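Local atomic coordinates of carbohydrate kinase, FGGY (Rhodospirillum rubrum, PDB entry 3IFR), a protein that probably acts as a D-xylulokinase of the FGGY family, transferring a phosphate group from ATP to the sugar D-xylulose. Residues A[82-86]-A[163-168]; A[213-217]-A[240-244]; A[342-346]-A[484-489]. One frame throughout, in Å; residues are numbered along the deposited sequence.

Overall arrangement
Three pairings in chain order illustrate how a two-domain FGGY kinase ties distant parts of one chain together. Contact 1 closes an excursion of 76 residues, 34 of them helical, between strand 77-84 and helix 163-172. Contact 2 closes a shorter loop of 22 residues, joining strand 213-214 and the turn after it to strand 238-244. These two touch, because strands 77-84 and 238-244 are neighbours in the N-terminal domain's sheet: V82 O lies 2.9 Å from A243 N. Contact 3 closes 137 residues on the opposite side of the chain's centre, its centre about 38 Å from that of contact 1, and fastens helix 475-496 to strand 342-344. All three follow in series; none nests or crosses.

Contact 1: residues A[82-86]-A[163-168]; sequences VTGML and SYDYIN
The ring of Y164 is the main flat group here, and it meets the backbone of G84 at an oblique angle, with CD2 3.2 Å from G84 N. V82 O, the T83 carbonyl carbon and L86 CB lie round the same ring, also obliquely, while the methyl L86 CD1 comes within 3.4 Å of Y164 OH. The amide of N168 is the second flat group; its OD1 rests 3.4 Å from V82 CG2. Y164 CG is set between its own backbone N and carbonyl carbon (chi1 58°), a setting usually blocked deep inside a helix but possible in a first turn, and this brings the ring up against the strand. Behind the ring, Y164 CB packs 3.6 Å from V82 CG1. Had a leucine stood in place of Y164, the carboxylate of D178, which hydrogen-bonds the phenol, would probably lose that partner and a gap would be likely to open beside G84 and L86.

Most of the polar links gather where the strand gives way to loop. S163 OG donates to M85 O at 3.0 Å, in the carbonyl plane with a C=O...donor angle of 148°, and a water bridges the same oxygen to S163 N, so two donors grip it. The selenium of M85, a selenomethionine, curls back to lie 3.3 Å from S163 OG. A second water joins V82 N to N168 OD1 at the far end.

The helix start thus runs roughly antiparallel to strand 77-84, their segment axes at 152°. Strands 8-14 and 238-244 flank that strand in the sheet, W55 of helix 52-70 touches M85, S163 and I167, and helix 245-252 borders L86.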
loop_
_atom_site.group_PDB
_atom_site.type_symbol
_atom_site.label_atom_id
_atom_site.label_comp_id
_atom_site.label_asym_id
_atom_site.label_seq_id
_atom_site.Cartn_x
_atom_site.Cartn_y
_atom_site.Cartn_z
ATOM N N VAL A 82 -5.012 -1.678 -14.913
ATOM C CA VAL A 82 -3.691 -2.055 -14.439
ATOM C C VAL A 82 -3.354 -1.310 -13.142
ATOM O O VAL A 82 -3.421 -0.078 -13.084
ATOM C CB VAL A 82 -2.623 -1.716 -15.493
ATOM C CG1 VAL A 82 -1.251 -2.179 -15.036
ATOM C CG2 VAL A 82 -2.959 -2.360 -16.848
ATOM N N THR A 83 -2.934 -2.062 -12.127
ATOM C CA THR A 83 -2.436 -1.502 -10.884
ATOM C C THR A 83 -0.970 -2.023 -10.696
ATOM O O THR A 83 -0.483 -2.863 -11.476
ATOM C CB THR A 83 -3.377 -1.941 -9.741
ATOM O OG1 THR A 83 -2.924 -1.462 -8.470
ATOM C CG2 THR A 83 -3.462 -3.461 -9.685
ATOM N N GLY A 84 -0.272 -1.492 -9.689
ATOM C CA GLY A 84 1.050 -1.950 -9.338
ATOM C C GLY A 84 1.646 -1.089 -8.234
ATOM O O GLY A 84 1.018 -0.154 -7.744
HETATM N N MSE A 85 2.885 -1.379 -7.848
HETATM C CA MSE A 85 3.527 -0.605 -6.783
HETATM C C MSE A 85 3.787 0.864 -7.201
HETATM O O MSE A 85 3.917 1.170 -8.381
HETATM C CB MSE A 85 4.786 -1.325 -6.302
HETATM C CG MSE A 85 6.080 -0.935 -7.020
HETATM SE SE MSE A 85 6.255 -1.340 -8.959
HETATM C CE MSE A 85 6.853 -3.237 -8.929
ATOM N N LEU A 86 3.836 1.767 -6.234
ATOM C CA LEU A 86 4.157 3.170 -6.510
ATOM C C LEU A 86 4.789 3.810 -5.258
ATOM O O LEU A 86 4.714 3.258 -4.152
ATOM C CB LEU A 86 2.879 3.964 -6.909
ATOM C CG LEU A 86 1.830 4.287 -5.829
ATOM C CD1 LEU A 86 0.777 5.299 -6.314
ATOM C CD2 LEU A 86 1.137 3.008 -5.320
ATOM N N SER A 163 5.317 2.524 -12.587
ATOM C CA SER A 163 5.390 1.212 -13.205
ATOM C C SER A 163 4.151 0.932 -14.018
ATOM O O SER A 163 4.245 0.680 -15.198
ATOM C CB SER A 163 5.529 0.132 -12.151
ATOM O OG SER A 163 4.464 0.277 -11.230
ATOM N N TYR A 164 2.989 0.986 -13.391
ATOM C CA TYR A 164 1.753 0.694 -14.109
ATOM C C TYR A 164 1.465 1.801 -15.161
ATOM O O TYR A 164 0.855 1.524 -16.217
ATOM C CB TYR A 164 0.555 0.346 -13.134
ATOM C CG TYR A 164 0.200 1.422 -12.096
ATOM C CD1 TYR A 164 -0.596 2.542 -12.445
ATOM C CD2 TYR A 164 0.687 1.349 -10.795
ATOM C CE1 TYR A 164 -0.888 3.552 -11.499
ATOM C CE2 TYR A 164 0.397 2.315 -9.855
ATOM C CZ TYR A 164 -0.384 3.421 -10.201
ATOM O OH TYR A 164 -0.655 4.385 -9.250
ATOM N N ASP A 165 1.930 3.037 -14.925
ATOM C CA ASP A 165 1.777 4.048 -15.999
ATOM C C ASP A 165 2.520 3.592 -17.273
ATOM O O ASP A 165 2.062 3.754 -18.417
ATOM C CB ASP A 165 2.349 5.399 -15.592
ATOM C CG ASP A 165 1.744 5.950 -14.309
ATOM O OD1 ASP A 165 0.503 5.933 -14.158
ATOM O OD2 ASP A 165 2.530 6.465 -13.463
ATOM N N TYR A 166 3.700 3.005 -17.073
ATOM C CA TYR A 166 4.468 2.600 -18.215
ATOM C C TYR A 166 3.759 1.483 -19.009
ATOM O O TYR A 166 3.650 1.542 -20.228
ATOM C CB TYR A 166 5.878 2.207 -17.776
ATOM C CG TYR A 166 6.696 1.618 -18.880
ATOM C CD1 TYR A 166 7.033 2.385 -19.981
ATOM C CD2 TYR A 166 7.109 0.295 -18.833
ATOM C CE1 TYR A 166 7.787 1.845 -21.010
ATOM C CE2 TYR A 166 7.853 -0.264 -19.843
ATOM C CZ TYR A 166 8.213 0.521 -20.924
ATOM O OH TYR A 166 8.966 0.014 -21.954
ATOM N N ILE A 167 3.245 0.487 -18.305
ATOM C CA ILE A 167 2.525 -0.600 -18.929
ATOM C C ILE A 167 1.330 -0.056 -19.691
ATOM O O ILE A 167 1.169 -0.361 -20.869
ATOM C CB ILE A 167 2.099 -1.625 -17.850
ATOM C CG1 ILE A 167 3.347 -2.133 -17.112
ATOM C CG2 ILE A 167 1.310 -2.785 -18.466
ATOM C CD1 ILE A 167 4.309 -2.945 -18.024
ATOM N N ASN A 168 0.489 0.767 -19.048
ATOM C CA ASN A 168 -0.598 1.443 -19.785
ATOM C C ASN A 168 -0.177 2.151 -21.110
ATOM O O ASN A 168 -0.870 2.064 -22.146
ATOM C CB ASN A 168 -1.301 2.449 -18.885
ATOM C CG ASN A 168 -2.271 1.805 -17.936
ATOM O OD1 ASN A 168 -2.907 0.776 -18.262
ATOM N ND2 ASN A 168 -2.432 2.424 -16.738
HETATM O O HOH W 1 -5.145 0.623 -16.430
HETATM O O HOH W 2 4.598 3.530 -9.830
#

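Contact 2: residues A[213-217]-A[240-244]; sequences AHPTH and YGGAA
T216 OG1 donates a hydrogen bond to G242 O at 2.8 Å, with the donor tilted 31° from the carbonyl plane. The T216 methyl, CG2, stands anti to the backbone N (chi1 -58° for OG1) and reaches A243 CB at 3.8 Å, so both branches of the threonine are in use. Packing is tightest at G241, whose CA sits at the edge of the H214 imidazole, 3.3 Å from CD2 and close to the ring plane. A beta carbon on G241 would fall about 2.6 Å from both H214 CD2 and T216 CA, so any side chain would clash there. The ring has P215 CD over one face, and its NE2 is hydrogen-bonded to the backbone of R218, which would help to set the turn of the ring. Two waters belong to this buried part: one donates to T216 OG1 at 3.0 Å and accepts from A244 N, bridging the segments beside the direct bond; another lies close to both H214 O and G242 O.

The partly exposed end is looser. H217 meets Y240 through little more than its O, 3.6 Å from Y240 CD2, and its side chain comes no nearer than 6.3 Å to segment 240-244.

A244 is the N-cap of helix 245-252, so the glycine-containing segment 240-244 carries a sheet strand directly into a helix. The contact lies where the chain approaches edge strand 219-222, which is added antiparallel to strands 29-37, 18-25, 8-14, 77-84 and 238-244, the five-stranded core expected of the actin-like ATPase fold.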
loop_
_atom_site.group_PDB
_atom_site.type_symbol
_atom_site.label_atom_id
_atom_site.label_comp_id
_atom_site.label_asym_id
_atom_site.label_seq_id
_atom_site.Cartn_x
_atom_site.Cartn_y
_atom_site.Cartn_z
ATOM N N ALA A 213 -1.891 14.151 -15.403
ATOM C CA ALA A 213 -2.494 13.180 -14.491
ATOM C C ALA A 213 -3.866 12.705 -14.987
ATOM O O ALA A 213 -4.594 13.434 -15.683
ATOM C CB ALA A 213 -2.605 13.747 -13.084
ATOM N N HIS A 214 -4.215 11.479 -14.630
ATOM C CA HIS A 214 -5.474 10.892 -15.085
ATOM C C HIS A 214 -6.092 10.125 -13.925
ATOM O O HIS A 214 -5.378 9.388 -13.225
ATOM C CB HIS A 214 -5.209 9.940 -16.254
ATOM C CG HIS A 214 -6.394 9.115 -16.662
ATOM N ND1 HIS A 214 -7.245 9.487 -17.676
ATOM C CD2 HIS A 214 -6.839 7.912 -16.219
ATOM C CE1 HIS A 214 -8.180 8.563 -17.829
ATOM N NE2 HIS A 214 -7.934 7.587 -16.973
ATOM N N PRO A 215 -7.418 10.285 -13.714
ATOM C CA PRO A 215 -8.014 9.616 -12.550
ATOM C C PRO A 215 -8.358 8.182 -12.882
ATOM O O PRO A 215 -8.923 7.900 -13.936
ATOM C CB PRO A 215 -9.289 10.421 -12.296
ATOM C CG PRO A 215 -9.596 11.105 -13.635
ATOM C CD PRO A 215 -8.446 10.873 -14.585
ATOM N N THR A 216 -8.052 7.283 -11.967
ATOM C CA THR A 216 -8.239 5.860 -12.185
ATOM C C THR A 216 -9.565 5.438 -12.826
ATOM O O THR A 216 -9.581 4.641 -13.771
ATOM C CB THR A 216 -8.095 5.122 -10.859
ATOM O OG1 THR A 216 -6.806 5.396 -10.306
ATOM C CG2 THR A 216 -8.253 3.634 -11.058
ATOM N N HIS A 217 -10.682 5.946 -12.310
ATOM C CA HIS A 217 -11.998 5.446 -12.728
ATOM C C HIS A 217 -12.394 5.770 -14.185
ATOM O O HIS A 217 -13.262 5.094 -14.758
ATOM C CB HIS A 217 -13.078 5.955 -11.783
ATOM C CG HIS A 217 -13.311 7.426 -11.878
ATOM N ND1 HIS A 217 -12.502 8.354 -11.248
ATOM C CD2 HIS A 217 -14.248 8.140 -12.549
ATOM C CE1 HIS A 217 -12.944 9.576 -11.513
ATOM N NE2 HIS A 217 -13.993 9.469 -12.316
ATOM N N TYR A 240 -8.679 1.304 -18.536
ATOM C CA TYR A 240 -8.983 2.327 -17.524
ATOM C C TYR A 240 -7.731 2.987 -16.973
ATOM O O TYR A 240 -6.620 2.575 -17.304
ATOM C CB TYR A 240 -9.817 1.703 -16.399
ATOM C CG TYR A 240 -11.204 1.469 -16.913
ATOM C CD1 TYR A 240 -11.556 0.262 -17.520
ATOM C CD2 TYR A 240 -12.133 2.515 -16.925
ATOM C CE1 TYR A 240 -12.820 0.071 -18.049
ATOM C CE2 TYR A 240 -13.383 2.345 -17.463
ATOM C CZ TYR A 240 -13.727 1.132 -18.022
ATOM O OH TYR A 240 -14.989 0.999 -18.543
ATOM N N GLY A 241 -7.917 4.037 -16.191
ATOM C CA GLY A 241 -6.812 4.670 -15.523
ATOM C C GLY A 241 -6.064 3.646 -14.683
ATOM O O GLY A 241 -6.666 2.736 -14.117
ATOM N N GLY A 242 -4.745 3.775 -14.594
ATOM C CA GLY A 242 -4.010 2.930 -13.667
ATOM C C GLY A 242 -4.367 3.222 -12.216
ATOM O O GLY A 242 -4.733 4.356 -11.858
ATOM N N ALA A 243 -4.219 2.205 -11.400
ATOM C CA ALA A 243 -4.690 2.196 -10.053
ATOM C C ALA A 243 -3.557 1.986 -9.110
ATOM O O ALA A 243 -2.766 1.156 -9.315
ATOM C CB ALA A 243 -5.686 1.128 -9.901
ATOM N N ALA A 244 -3.480 2.773 -8.069
ATOM C CA ALA A 244 -2.492 2.550 -7.049
ATOM C C ALA A 244 -2.693 1.229 -6.266
ATOM O O ALA A 244 -3.703 1.030 -5.735
ATOM C CB ALA A 244 -2.440 3.707 -6.135
HETATM O O HOH W 3 -5.154 6.719 -13.247
HETATM O O HOH W 4 -4.841 5.390 -8.089
#

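Contact 3: residues A[342-346]-A[484-489]; sequences VCLPY and DFSALY
V342 and L344 pack on L488 where the C-terminal helix 475-496 lies against a small two-stranded antiparallel sheet, 342-344 with 362-364: a helix packed on a sheet of the C-terminal FGGY domain, in which the local axes cross at -56°.

Aliphatic contacts come first. V342 CG1 touches L488 CD2 at 3.6 Å as the two side chains slide past each other, and L344 CD1 meets L488 CG at the same distance. L488 extends its CG anti to the backbone N (chi1 -176°), which brings CG and CD2 against V342 and L344. The other L344 branch, CD2, dips between F485 and Y489, lying 4.0 Å from F485 CD1.

Aromatic contacts form the second group. Y346 turns an edge toward the face of Y489 in an offset edge-to-face pair, with ring centroids 5.8 Å apart and planes at 76°. P345 CD adds a contact to the rim of F485 while also covering one face of the Y346 ring. Beyond this small sheet, L385 of helix 372-397 also touches F485.

Polar atoms play a lesser part, two of them beside the F485 ring: Y346 OH lies near its CZ, and C343 O sits in the ring plane at its edge, 3.7 Å from F485 CD1.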
loop_
_atom_site.group_PDB
_atom_site.type_symbol
_atom_site.label_atom_id
_atom_site.label_comp_id
_atom_site.label_asym_id
_atom_site.label_seq_id
_atom_site.Cartn_x
_atom_site.Cartn_y
_atom_site.Cartn_z
ATOM N N VAL A 342 4.910 -3.829 29.170
ATOM C CA VAL A 342 4.576 -2.805 28.192
ATOM C C VAL A 342 5.620 -2.848 27.111
ATOM O O VAL A 342 6.795 -2.713 27.407
ATOM C CB VAL A 342 4.588 -1.388 28.804
ATOM C CG1 VAL A 342 4.047 -0.387 27.804
ATOM C CG2 VAL A 342 3.785 -1.348 30.080
ATOM N N CYS A 343 5.200 -3.009 25.862
ATOM C CA CYS A 343 6.124 -3.055 24.734
ATOM C C CYS A 343 5.960 -1.877 23.729
ATOM O O CYS A 343 4.842 -1.521 23.343
ATOM C CB CYS A 343 6.000 -4.416 24.041
ATOM S SG CYS A 343 6.627 -4.549 22.371
ATOM N N LEU A 344 7.077 -1.258 23.341
ATOM C CA LEU A 344 7.102 -0.396 22.180
ATOM C C LEU A 344 7.616 -1.201 21.002
ATOM O O LEU A 344 8.726 -1.729 21.046
ATOM C CB LEU A 344 8.034 0.780 22.422
ATOM C CG LEU A 344 7.615 1.669 23.576
ATOM C CD1 LEU A 344 8.717 2.652 23.850
ATOM C CD2 LEU A 344 6.293 2.393 23.255
ATOM N N PRO A 345 6.834 -1.271 19.916
ATOM C CA PRO A 345 7.158 -2.183 18.808
ATOM C C PRO A 345 7.898 -1.527 17.655
ATOM O O PRO A 345 7.593 -1.856 16.508
ATOM C CB PRO A 345 5.776 -2.594 18.297
ATOM C CG PRO A 345 4.823 -1.469 18.793
ATOM C CD PRO A 345 5.582 -0.536 19.676
ATOM N N TYR A 346 8.859 -0.654 17.931
ATOM C CA TYR A 346 9.572 0.053 16.861
ATOM C C TYR A 346 10.974 -0.512 16.503
ATOM O O TYR A 346 12.012 0.160 16.663
ATOM C CB TYR A 346 9.604 1.548 17.186
ATOM C CG TYR A 346 8.266 2.073 17.702
ATOM C CD1 TYR A 346 7.088 1.855 16.992
ATOM C CD2 TYR A 346 8.186 2.779 18.897
ATOM C CE1 TYR A 346 5.873 2.329 17.454
ATOM C CE2 TYR A 346 6.972 3.248 19.378
ATOM C CZ TYR A 346 5.818 3.020 18.654
ATOM O OH TYR A 346 4.612 3.499 19.124
ATOM N N ASP A 484 -0.343 3.805 29.085
ATOM C CA ASP A 484 1.045 3.405 29.360
ATOM C C ASP A 484 1.977 3.432 28.141
ATOM O O ASP A 484 3.064 3.943 28.211
ATOM C CB ASP A 484 1.100 2.028 29.994
ATOM C CG ASP A 484 0.670 2.056 31.425
ATOM O OD1 ASP A 484 0.171 3.122 31.869
ATOM O OD2 ASP A 484 0.840 1.022 32.104
ATOM N N PHE A 485 1.538 2.835 27.050
ATOM C CA PHE A 485 2.273 2.754 25.819
ATOM C C PHE A 485 2.691 4.167 25.389
ATOM O O PHE A 485 3.857 4.436 25.081
ATOM C CB PHE A 485 1.300 2.101 24.837
ATOM C CG PHE A 485 1.677 2.191 23.412
ATOM C CD1 PHE A 485 2.452 1.206 22.831
ATOM C CD2 PHE A 485 1.148 3.195 22.618
ATOM C CE1 PHE A 485 2.759 1.262 21.508
ATOM C CE2 PHE A 485 1.452 3.262 21.268
ATOM C CZ PHE A 485 2.268 2.309 20.709
ATOM N N SER A 486 1.730 5.071 25.392
ATOM C CA SER A 486 1.955 6.466 25.050
ATOM C C SER A 486 2.956 7.145 25.965
ATOM O O SER A 486 3.795 7.881 25.501
ATOM C CB SER A 486 0.634 7.240 25.123
ATOM O OG SER A 486 -0.016 7.136 23.878
ATOM N N ALA A 487 2.833 6.916 27.262
ATOM C CA ALA A 487 3.720 7.507 28.229
ATOM C C ALA A 487 5.096 6.829 28.213
ATOM O O ALA A 487 6.110 7.469 28.562
ATOM C CB ALA A 487 3.102 7.431 29.617
ATOM N N LEU A 488 5.153 5.561 27.813
ATOM C CA LEU A 488 6.443 4.887 27.680
ATOM C C LEU A 488 7.253 5.632 26.607
ATOM O O LEU A 488 8.354 6.096 26.863
ATOM C CB LEU A 488 6.292 3.407 27.341
ATOM C CG LEU A 488 7.616 2.624 27.289
ATOM C CD1 LEU A 488 8.577 2.978 28.445
ATOM C CD2 LEU A 488 7.320 1.119 27.264
ATOM N N TYR A 489 6.645 5.814 25.437
ATOM C CA TYR A 489 7.289 6.487 24.322
ATOM C C TYR A 489 7.671 7.932 24.583
ATOM O O TYR A 489 8.771 8.363 24.232
ATOM C CB TYR A 489 6.404 6.454 23.103
ATOM C CG TYR A 489 7.052 7.089 21.937
ATOM C CD1 TYR A 489 8.200 6.544 21.389
ATOM C CD2 TYR A 489 6.545 8.256 21.389
ATOM C CE1 TYR A 489 8.818 7.115 20.304
ATOM C CE2 TYR A 489 7.159 8.849 20.302
ATOM C CZ TYR A 489 8.295 8.270 19.759
ATOM O OH TYR A 489 8.922 8.855 18.680
#